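Local coordinates for protein chitin deacetylase 1 (Bombyx mori, PDB 5ZNT) that removes the acetyl groups from N-acetylglucosamine residues of chitin, using a zinc ion, to give chitosan and acetate, at residues N214-R219 and N251-R256; S177-W182 and E259-P264; N68-K73 and P324-C329. All coordinates share one frame; numbering follows the deposited sequence.

Contact 1 of 3, residues N214-R219 and N251-R256; sequences NELDRR and NHNFDR
His252, on helix 243-258, donates its NE2 N-H to Asp217 OD2 over 2.8 Å in a nearly straight bond (171°). The carboxylate oxygen lies in the plane of the imidazole ring, yet the ring nitrogen sits well above the carboxylate plane, the two planes being 70° apart. Both side chains have CG anti to the backbone N (chi1 170° for His252), which swings CG of each residue to the carbonyl-carbon side of its own backbone. The carboxylate is also held from its own loop: Arg219 meets it side-on, NE to Asp217 OD1 at 3.0 Å and NH2 to Asp217 OD2 at 2.8 Å, and the backbone N of Arg219 closes an Asx turn on OD1. An alanine at Asp217 would probably leave His252 NE2 and the guanidinium of Arg219 without their shared acceptor, and the ring less fixed in its rotation.

One residue further on, Asn253 pairs its amide with both backbone polar atoms of the same aspartate. Its OD1 accepts from Asp217 N at 2.7 Å, while its ND2 donates to Asp217 O at 2.9 Å and has a second acceptor in Phe249 O.

Arg256, a turn later, sends NH1 back to Asn253 OD1 at 2.8 Å, so that oxygen accepts two hydrogen bonds. One water links Arg256 NH1 to Glu215 O; a second accepts from NH2, which binds Ser177 O as well. The loop after strand 209-214 is thus joined to the helix polar group by polar group, and the buried aspartate, with positive charge and N-H groups around it, is likely to stay ionised.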
loop_
_atom_site.group_PDB
_atom_site.type_symbol
_atom_site.label_atom_id
_atom_site.label_comp_id
_atom_site.label_asym_id
_atom_site.label_seq_id
_atom_site.Cartn_x
_atom_site.Cartn_y
_atom_site.Cartn_z
ATOM N N ASN A 214 -9.176 -6.147 0.050
ATOM C CA ASN A 214 -10.176 -7.089 0.542
ATOM C C ASN A 214 -10.444 -6.841 2.012
ATOM O O ASN A 214 -9.513 -6.790 2.818
ATOM C CB ASN A 214 -9.697 -8.531 0.361
ATOM C CG ASN A 214 -9.676 -8.961 -1.075
ATOM O OD1 ASN A 214 -10.724 -9.201 -1.673
ATOM N ND2 ASN A 214 -8.475 -9.078 -1.645
ATOM N N GLU A 215 -11.719 -6.719 2.378
ATOM C CA GLU A 215 -12.047 -6.660 3.793
ATOM C C GLU A 215 -11.642 -7.959 4.474
ATOM O O GLU A 215 -11.681 -9.034 3.878
ATOM C CB GLU A 215 -13.543 -6.431 3.995
ATOM C CG GLU A 215 -14.009 -5.034 3.635
ATOM C CD GLU A 215 -15.472 -4.836 4.005
ATOM O OE1 GLU A 215 -16.239 -5.826 3.946
ATOM O OE2 GLU A 215 -15.842 -3.706 4.359
ATOM N N LEU A 216 -11.234 -7.851 5.727
ATOM C CA LEU A 216 -10.920 -9.020 6.522
ATOM C C LEU A 216 -12.137 -9.385 7.372
ATOM O O LEU A 216 -12.975 -8.534 7.681
ATOM C CB LEU A 216 -9.694 -8.768 7.406
ATOM C CG LEU A 216 -8.285 -9.011 6.804
ATOM C CD1 LEU A 216 -8.129 -8.527 5.401
ATOM C CD2 LEU A 216 -7.219 -8.361 7.688
ATOM N N ASP A 217 -12.232 -10.669 7.722
ATOM C CA ASP A 217 -13.330 -11.218 8.519
ATOM C C ASP A 217 -12.983 -11.032 9.990
ATOM O O ASP A 217 -12.012 -11.607 10.491
ATOM C CB ASP A 217 -13.541 -12.692 8.154
ATOM C CG ASP A 217 -14.700 -13.356 8.914
ATOM O OD1 ASP A 217 -15.347 -12.731 9.780
ATOM O OD2 ASP A 217 -14.956 -14.539 8.623
ATOM N N ARG A 218 -13.747 -10.198 10.681
ATOM C CA ARG A 218 -13.425 -9.887 12.066
ATOM C C ARG A 218 -14.162 -10.781 13.062
ATOM O O ARG A 218 -14.058 -10.551 14.271
ATOM C CB ARG A 218 -13.771 -8.434 12.351
ATOM C CG ARG A 218 -15.256 -8.266 12.236
ATOM C CD ARG A 218 -15.741 -7.085 12.959
ATOM N NE ARG A 218 -15.652 -5.915 12.110
ATOM C CZ ARG A 218 -16.226 -4.762 12.407
ATOM N NH1 ARG A 218 -16.936 -4.661 13.534
ATOM N NH2 ARG A 218 -16.094 -3.723 11.584
ATOM N N ARG A 219 -14.926 -11.768 12.588
ATOM C CA ARG A 219 -15.729 -12.583 13.493
ATOM C C ARG A 219 -14.825 -13.353 14.444
ATOM O O ARG A 219 -13.923 -14.074 14.006
ATOM C CB ARG A 219 -16.615 -13.541 12.697
ATOM C CG ARG A 219 -17.862 -12.888 12.117
ATOM C CD ARG A 219 -18.622 -13.891 11.266
ATOM N NE ARG A 219 -17.736 -14.549 10.310
ATOM C CZ ARG A 219 -18.024 -15.678 9.670
ATOM N NH1 ARG A 219 -19.183 -16.292 9.885
ATOM N NH2 ARG A 219 -17.145 -16.202 8.824
ATOM N N ASN A 251 -4.612 -15.516 11.907
ATOM C CA ASN A 251 -4.663 -16.894 11.415
ATOM C C ASN A 251 -5.908 -17.153 10.587
ATOM O O ASN A 251 -5.826 -17.778 9.525
ATOM C CB ASN A 251 -4.614 -17.872 12.571
ATOM C CG ASN A 251 -3.215 -18.158 13.003
ATOM O OD1 ASN A 251 -2.259 -17.948 12.244
ATOM N ND2 ASN A 251 -3.068 -18.628 14.226
ATOM N N HIS A 252 -7.074 -16.690 11.065
ATOM C CA HIS A 252 -8.324 -16.957 10.351
ATOM C C HIS A 252 -8.304 -16.337 8.963
ATOM O O HIS A 252 -8.699 -16.976 7.981
ATOM C CB HIS A 252 -9.524 -16.433 11.153
ATOM C CG HIS A 252 -10.816 -16.458 10.393
ATOM N ND1 HIS A 252 -11.300 -17.595 9.777
ATOM C CD2 HIS A 252 -11.718 -15.481 10.134
ATOM C CE1 HIS A 252 -12.443 -17.314 9.172
ATOM N NE2 HIS A 252 -12.714 -16.034 9.366
ATOM N N ASN A 253 -7.833 -15.091 8.848
ATOM C CA ASN A 253 -7.856 -14.466 7.532
ATOM C C ASN A 253 -6.719 -14.967 6.648
ATOM O O ASN A 253 -6.885 -15.067 5.426
ATOM C CB ASN A 253 -7.855 -12.944 7.690
ATOM C CG ASN A 253 -9.218 -12.424 8.117
ATOM O OD1 ASN A 253 -10.158 -12.429 7.329
ATOM N ND2 ASN A 253 -9.333 -11.997 9.363
ATOM N N PHE A 254 -5.576 -15.309 7.230
ATOM C CA PHE A 254 -4.573 -16.024 6.451
ATOM C C PHE A 254 -5.177 -17.289 5.834
ATOM O O PHE A 254 -5.046 -17.529 4.629
ATOM C CB PHE A 254 -3.366 -16.365 7.331
ATOM C CG PHE A 254 -2.323 -17.199 6.620
ATOM C CD1 PHE A 254 -1.297 -16.593 5.913
ATOM C CD2 PHE A 254 -2.385 -18.592 6.647
ATOM C CE1 PHE A 254 -0.354 -17.351 5.236
ATOM C CE2 PHE A 254 -1.434 -19.362 5.982
ATOM C CZ PHE A 254 -0.423 -18.748 5.282
ATOM N N ASP A 255 -5.859 -18.103 6.649
ATOM C CA ASP A 255 -6.416 -19.361 6.146
ATOM C C ASP A 255 -7.452 -19.116 5.060
ATOM O O ASP A 255 -7.508 -19.863 4.074
ATOM C CB ASP A 255 -7.030 -20.178 7.286
ATOM C CG ASP A 255 -5.993 -20.713 8.250
ATOM O OD1 ASP A 255 -4.807 -20.841 7.872
ATOM O OD2 ASP A 255 -6.370 -20.995 9.408
ATOM N N ARG A 256 -8.283 -18.074 5.220
ATOM C CA ARG A 256 -9.262 -17.738 4.191
ATOM C C ARG A 256 -8.590 -17.572 2.833
ATOM O O ARG A 256 -9.098 -18.048 1.811
ATOM C CB ARG A 256 -10.020 -16.453 4.572
ATOM C CG ARG A 256 -11.106 -16.609 5.664
ATOM C CD ARG A 256 -11.961 -15.330 5.801
ATOM N NE ARG A 256 -12.323 -14.804 4.487
ATOM C CZ ARG A 256 -11.831 -13.685 3.959
ATOM N NH1 ARG A 256 -10.953 -12.945 4.644
ATOM N NH2 ARG A 256 -12.204 -13.320 2.736
HETATM O O HOH W 1 -9.557 -10.951 3.399
HETATM O O HOH W 2 -12.556 -10.848 1.793
#

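Contact 2 of 3, residues S177-W182 and E259-P264; sequences SNPPLW and EQNRAP. Unlike the reference sequence in segment 177-182: Pro180 (reference Arg), Trp182 (reference Cys).
Asn178 OD1 is gripped from two directions, by Gln260 NE2 at 2.9 Å and by Arg256 NE from the end of helix 243-258. The glutamine chain runs extended beyond CG and crosses the asparagine obliquely, the two amide planes 29° apart. On the other branch of the same amide, Gln260 OE1 rests against Pro179, 3.2 Å from its CA, a packing contact beside the cis peptide bond that precedes this proline.

Asn261 makes the shortest polar bond between the segments, ND2 to Pro180 O at 2.7 Å, and ND2 also reaches Thr25 O. Its CG takes the crowded position between the backbone N and the carbonyl carbon (chi1 62°). Its OD1 accepts from Ala263 N, two residues on, in an Asx turn, a longish bond whose donor stands above the carbonyl plane. Pro180 CG packs against Ala263 CB close by.

Trp182 closes the far end of the contact with edge and face at once. At the edge, Trp182 NE1 donates in the ring plane to Asn261 O, 3.0 Å away. Over one face of the indole lie Ala263 CA, 3.7 Å from the centroid of the five-membered ring, and Pro264 CD, 3.6 Å from that of the six-membered ring, both CH-pi contacts. A water donates to Leu181 O and Pro264 O, bridging the two backbones.

Pro180 and Trp182 both differ from the reference sequence, so the packing they give belongs to the deposited protein. The Asx turn and the CH-pi contacts sit where helix 243-258 hands over to strand 265-270, an alpha-to-beta connection leading into the parallel sheet of the distorted beta/alpha barrel of the CE4 deacetylases.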
loop_
_atom_site.group_PDB
_atom_site.type_symbol
_atom_site.label_atom_id
_atom_site.label_comp_id
_atom_site.label_asym_id
_atom_site.label_seq_id
_atom_site.Cartn_x
_atom_site.Cartn_y
_atom_site.Cartn_z
ATOM N N SER A 177 -15.603 -11.390 1.111
ATOM C CA SER A 177 -16.002 -12.344 0.091
ATOM C C SER A 177 -15.182 -13.605 0.294
ATOM O O SER A 177 -14.043 -13.541 0.762
ATOM C CB SER A 177 -15.735 -11.839 -1.340
ATOM O OG SER A 177 -16.522 -10.713 -1.680
ATOM N N ASN A 178 -15.755 -14.743 -0.086
ATOM C CA ASN A 178 -15.026 -16.012 -0.121
ATOM C C ASN A 178 -15.259 -16.682 -1.466
ATOM O O ASN A 178 -16.406 -17.061 -1.778
ATOM C CB ASN A 178 -15.448 -16.913 1.030
ATOM C CG ASN A 178 -15.010 -16.367 2.360
ATOM O OD1 ASN A 178 -13.811 -16.310 2.654
ATOM N ND2 ASN A 178 -15.968 -15.940 3.171
ATOM N N PRO A 179 -14.228 -16.826 -2.302
ATOM C CA PRO A 179 -12.864 -16.403 -1.962
ATOM C C PRO A 179 -12.654 -14.879 -2.084
ATOM O O PRO A 179 -13.496 -14.200 -2.687
ATOM C CB PRO A 179 -12.008 -17.168 -2.976
ATOM C CG PRO A 179 -12.893 -17.330 -4.170
ATOM C CD PRO A 179 -14.311 -17.435 -3.642
ATOM N N PRO A 180 -11.576 -14.361 -1.494
ATOM C CA PRO A 180 -11.219 -12.943 -1.698
ATOM C C PRO A 180 -10.739 -12.712 -3.122
ATOM O O PRO A 180 -10.586 -13.645 -3.918
ATOM C CB PRO A 180 -10.103 -12.702 -0.678
ATOM C CG PRO A 180 -9.471 -14.075 -0.503
ATOM C CD PRO A 180 -10.635 -15.050 -0.590
ATOM N N LEU A 181 -10.479 -11.441 -3.449
ATOM C CA LEU A 181 -10.229 -11.040 -4.831
ATOM C C LEU A 181 -8.741 -10.815 -5.079
ATOM O O LEU A 181 -8.022 -10.317 -4.206
ATOM C CB LEU A 181 -11.016 -9.769 -5.181
ATOM C CG LEU A 181 -12.469 -9.931 -5.654
ATOM C CD1 LEU A 181 -13.310 -10.673 -4.633
ATOM C CD2 LEU A 181 -13.107 -8.576 -5.973
ATOM N N TRP A 182 -8.281 -11.203 -6.273
ATOM C CA TRP A 182 -6.967 -10.856 -6.789
ATOM C C TRP A 182 -6.983 -9.409 -7.290
ATOM O O TRP A 182 -8.046 -8.885 -7.649
ATOM C CB TRP A 182 -6.575 -11.800 -7.935
ATOM C CG TRP A 182 -6.025 -13.103 -7.436
ATOM C CD1 TRP A 182 -6.739 -14.181 -6.958
ATOM C CD2 TRP A 182 -4.638 -13.454 -7.322
ATOM N NE1 TRP A 182 -5.869 -15.183 -6.567
ATOM C CE2 TRP A 182 -4.580 -14.764 -6.791
ATOM C CE3 TRP A 182 -3.440 -12.799 -7.652
ATOM C CZ2 TRP A 182 -3.372 -15.415 -6.549
ATOM C CZ3 TRP A 182 -2.238 -13.450 -7.405
ATOM C CH2 TRP A 182 -2.216 -14.749 -6.868
ATOM N N GLU A 259 -6.230 -21.144 1.931
ATOM C CA GLU A 259 -7.012 -22.340 1.640
ATOM C C GLU A 259 -7.983 -22.150 0.484
ATOM O O GLU A 259 -8.670 -23.108 0.121
ATOM C CB GLU A 259 -7.804 -22.804 2.877
ATOM C CG GLU A 259 -7.036 -22.868 4.205
ATOM C CD GLU A 259 -6.155 -24.099 4.382
ATOM O OE1 GLU A 259 -5.819 -24.754 3.371
ATOM O OE2 GLU A 259 -5.766 -24.389 5.546
ATOM N N GLN A 260 -8.075 -20.954 -0.103
ATOM C CA GLN A 260 -8.965 -20.784 -1.255
ATOM C C GLN A 260 -8.169 -20.483 -2.517
ATOM O O GLN A 260 -7.516 -21.373 -3.066
ATOM C CB GLN A 260 -10.011 -19.693 -0.987
ATOM C CG GLN A 260 -10.932 -20.053 0.185
ATOM C CD GLN A 260 -12.080 -19.091 0.408
ATOM O OE1 GLN A 260 -13.100 -19.147 -0.292
ATOM N NE2 GLN A 260 -11.943 -18.220 1.414
ATOM N N ASN A 261 -8.200 -19.240 -2.999
ATOM C CA ASN A 261 -7.532 -18.905 -4.248
ATOM C C ASN A 261 -6.165 -18.250 -4.043
ATOM O O ASN A 261 -5.563 -17.781 -5.017
ATOM C CB ASN A 261 -8.431 -17.994 -5.090
ATOM C CG ASN A 261 -8.725 -16.674 -4.402
ATOM O OD1 ASN A 261 -8.449 -16.513 -3.210
ATOM N ND2 ASN A 261 -9.311 -15.732 -5.138
ATOM N N ARG A 262 -5.664 -18.214 -2.815
ATOM C CA ARG A 262 -4.370 -17.587 -2.497
ATOM C C ARG A 262 -4.268 -16.149 -3.012
ATOM O O ARG A 262 -3.194 -15.697 -3.425
ATOM C CB ARG A 262 -3.205 -18.420 -3.027
ATOM C CG ARG A 262 -3.233 -19.827 -2.457
ATOM C CD ARG A 262 -1.901 -20.255 -1.967
ATOM N NE ARG A 262 -2.021 -21.505 -1.226
ATOM C CZ ARG A 262 -1.119 -22.476 -1.276
ATOM N NH1 ARG A 262 -0.033 -22.323 -2.029
ATOM N NH2 ARG A 262 -1.304 -23.597 -0.575
ATOM N N ALA A 263 -5.377 -15.420 -2.996
ATOM C CA ALA A 263 -5.309 -14.002 -3.322
ATOM C C ALA A 263 -4.368 -13.314 -2.335
ATOM O O ALA A 263 -4.363 -13.655 -1.147
ATOM C CB ALA A 263 -6.700 -13.366 -3.259
ATOM N N PRO A 264 -3.540 -12.380 -2.791
ATOM C CA PRO A 264 -2.691 -11.632 -1.858
ATOM C C PRO A 264 -3.497 -11.132 -0.667
ATOM O O PRO A 264 -4.632 -10.663 -0.805
ATOM C CB PRO A 264 -2.145 -10.483 -2.715
ATOM C CG PRO A 264 -2.087 -11.079 -4.127
ATOM C CD PRO A 264 -3.331 -11.996 -4.201
HETATM O O HOH W 3 -5.512 -9.412 -3.401
#

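Contact 3 of 3, residues N68-K73 and P324-C329; sequences NGCDIK and PWREKC
Cys70 and Cys329 are joined covalently, SG to SG at 2.0 Å, in a left-handed disulfide with a chi3 of -99°. The two halves differ: SG is anti to the carbonyl carbon in Cys70 but anti to the backbone N in Cys329 (chi1 -177°). Cys70 SG also lies over the centre of the Arg326 guanidinium, 4.1 Å above its plane.

Hydrogen bonds flank the bridge. Asp71 N donates to Cys329 O at 3.0 Å, and Lys73 NZ reaches the same oxygen at 3.2 Å from the opposite face of the carbonyl plane. The lysine chain, bent at chi2 and chi4, folds back; Lys73 NZ also donates to Asp71 O at 2.8 Å, with a weak bond to Lys328 O besides. Asn68 OD1 accepts from Cys70 N at 2.9 Å in an Asx turn that passes through Gly69.

Two weaker polar contacts join Asn68 to the other loop. Asn68 ND2 makes a weak bond to Trp325 O, and Arg326 NH1 makes another to Asn68 O while also binding Lys320 O.

Water completes the set: one molecule accepts from Lys73 NZ at 2.8 Å and lies within hydrogen-bonding distance of both Trp325 O and Glu327 O.

The loop leading into strand 75-78 is thereby bound to the loop that follows helix 316-319. Between the two segments the buried ammonium group is met by carbonyl oxygens and a water, not by a carboxylate, so peptide dipoles probably contribute to stabilising its charge, beside a crosslink that fixes the spacing.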
loop_
_atom_site.group_PDB
_atom_site.type_symbol
_atom_site.label_atom_id
_atom_site.label_comp_id
_atom_site.label_asym_id
_atom_site.label_seq_id
_atom_site.Cartn_x
_atom_site.Cartn_y
_atom_site.Cartn_z
ATOM N N ASN A 68 12.892 -17.030 -0.101
ATOM C CA ASN A 68 14.002 -16.781 -1.012
ATOM C C ASN A 68 15.245 -16.275 -0.299
ATOM O O ASN A 68 16.203 -15.878 -0.967
ATOM C CB ASN A 68 13.589 -15.774 -2.102
ATOM C CG ASN A 68 13.190 -14.424 -1.530
ATOM O OD1 ASN A 68 13.224 -14.212 -0.317
ATOM N ND2 ASN A 68 12.817 -13.500 -2.403
ATOM N N GLY A 69 15.238 -16.235 1.031
ATOM C CA GLY A 69 16.371 -15.726 1.771
ATOM C C GLY A 69 16.429 -14.214 1.932
ATOM O O GLY A 69 17.342 -13.721 2.602
ATOM N N CYS A 70 15.498 -13.461 1.346
ATOM C CA CYS A 70 15.549 -12.001 1.405
ATOM C C CYS A 70 14.690 -11.463 2.550
ATOM O O CYS A 70 13.684 -12.067 2.933
ATOM C CB CYS A 70 15.084 -11.387 0.079
ATOM S SG CYS A 70 16.111 -11.882 -1.379
ATOM N N ASP A 71 15.079 -10.287 3.062
ATOM C CA ASP A 71 14.310 -9.622 4.109
ATOM C C ASP A 71 12.868 -9.410 3.659
ATOM O O ASP A 71 12.602 -9.088 2.504
ATOM C CB ASP A 71 14.942 -8.271 4.453
ATOM C CG ASP A 71 16.339 -8.415 5.047
ATOM O OD1 ASP A 71 16.593 -9.388 5.776
ATOM O OD2 ASP A 71 17.167 -7.536 4.805
ATOM N N ILE A 72 11.929 -9.611 4.585
ATOM C CA ILE A 72 10.537 -9.283 4.296
ATOM C C ILE A 72 10.427 -7.796 3.958
ATOM O O ILE A 72 11.189 -6.964 4.462
ATOM C CB ILE A 72 9.617 -9.652 5.472
ATOM C CG1 ILE A 72 10.005 -8.916 6.753
ATOM C CG2 ILE A 72 9.661 -11.146 5.725
ATOM C CD1 ILE A 72 8.945 -9.150 7.872
ATOM N N LYS A 73 9.500 -7.467 3.064
ATOM C CA LYS A 73 9.353 -6.100 2.575
ATOM C C LYS A 73 7.917 -5.638 2.767
ATOM O O LYS A 73 6.975 -6.423 2.625
ATOM C CB LYS A 73 9.716 -5.973 1.095
ATOM C CG LYS A 73 11.132 -6.455 0.725
ATOM C CD LYS A 73 12.209 -5.685 1.513
ATOM C CE LYS A 73 13.586 -5.895 0.853
ATOM N NZ LYS A 73 13.875 -7.359 0.673
ATOM N N PRO A 324 12.547 -10.036 -9.497
ATOM C CA PRO A 324 11.935 -8.840 -8.883
ATOM C C PRO A 324 11.772 -8.968 -7.382
ATOM O O PRO A 324 11.936 -7.976 -6.662
ATOM C CB PRO A 324 10.587 -8.726 -9.609
ATOM C CG PRO A 324 10.854 -9.357 -10.971
ATOM C CD PRO A 324 11.762 -10.512 -10.657
ATOM N N TRP A 325 11.492 -10.171 -6.879
ATOM C CA TRP A 325 11.363 -10.360 -5.440
ATOM C C TRP A 325 12.705 -10.380 -4.712
ATOM O O TRP A 325 12.723 -10.413 -3.472
ATOM C CB TRP A 325 10.587 -11.643 -5.150
ATOM C CG TRP A 325 9.120 -11.552 -5.485
ATOM C CD1 TRP A 325 8.484 -10.545 -6.154
ATOM C CD2 TRP A 325 8.112 -12.514 -5.161
ATOM N NE1 TRP A 325 7.136 -10.821 -6.257
ATOM C CE2 TRP A 325 6.883 -12.018 -5.649
ATOM C CE3 TRP A 325 8.129 -13.745 -4.505
ATOM C CZ2 TRP A 325 5.688 -12.708 -5.497
ATOM C CZ3 TRP A 325 6.942 -14.430 -4.360
ATOM C CH2 TRP A 325 5.739 -13.919 -4.865
ATOM N N ARG A 326 13.823 -10.363 -5.438
ATOM C CA ARG A 326 15.145 -10.353 -4.830
ATOM C C ARG A 326 15.822 -8.991 -4.925
ATOM O O ARG A 326 16.960 -8.856 -4.472
ATOM C CB ARG A 326 16.043 -11.419 -5.484
ATOM C CG ARG A 326 15.424 -12.814 -5.569
ATOM C CD ARG A 326 16.443 -13.857 -6.030
ATOM N NE ARG A 326 17.613 -13.774 -5.171
ATOM C CZ ARG A 326 17.806 -14.532 -4.098
ATOM N NH1 ARG A 326 16.918 -15.474 -3.774
ATOM N NH2 ARG A 326 18.895 -14.352 -3.359
ATOM N N GLU A 327 15.171 -7.984 -5.516
ATOM C CA GLU A 327 15.747 -6.638 -5.527
ATOM C C GLU A 327 15.941 -6.161 -4.093
ATOM O O GLU A 327 15.063 -6.350 -3.236
ATOM C CB GLU A 327 14.861 -5.652 -6.300
ATOM C CG GLU A 327 14.596 -6.019 -7.766
ATOM C CD GLU A 327 13.465 -5.181 -8.384
ATOM O OE1 GLU A 327 13.080 -4.159 -7.773
ATOM O OE2 GLU A 327 12.949 -5.551 -9.468
ATOM N N LYS A 328 17.108 -5.584 -3.820
ATOM C CA LYS A 328 17.469 -5.155 -2.475
ATOM C C LYS A 328 17.166 -6.269 -1.475
ATOM O O LYS A 328 16.447 -6.094 -0.489
ATOM C CB LYS A 328 16.765 -3.843 -2.112
ATOM C CG LYS A 328 17.200 -2.687 -3.002
ATOM C CD LYS A 328 16.580 -1.375 -2.576
ATOM C CE LYS A 328 15.757 -0.774 -3.695
ATOM N NZ LYS A 328 15.409 0.643 -3.388
ATOM N N CYS A 329 17.755 -7.434 -1.770
ATOM C CA CYS A 329 17.464 -8.657 -1.035
ATOM C C CYS A 329 17.671 -8.468 0.460
ATOM O O CYS A 329 16.735 -8.608 1.258
ATOM C CB CYS A 329 18.337 -9.805 -1.562
ATOM S SG CYS A 329 18.007 -11.400 -0.777
HETATM O O HOH W 4 13.278 -8.163 -1.963
#

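How the contacts relate
Contacts 1 and 2 are buried neighbours, their centres 10 Å apart, and both engage helix 243-258 or the turn that leaves it. Arg256 belongs to one and reaches into the other through its bonds to Ser177 O and Asn178 OD1. Their chemistry still differs: contact 1 gathers ionic and amide groups round one aspartate, whereas contact 2 mixes amide bonds with proline and indole packing. Contact 3 lies apart, its centre about 26 Å and 24 Å from theirs, and is only partly buried; there a disulfide joins the loops alongside hydrogen bonds. Along the chain, contact 1 is nested inside the loop closed by contact 2, and both inside the longer one that 68-73 and 324-329 close.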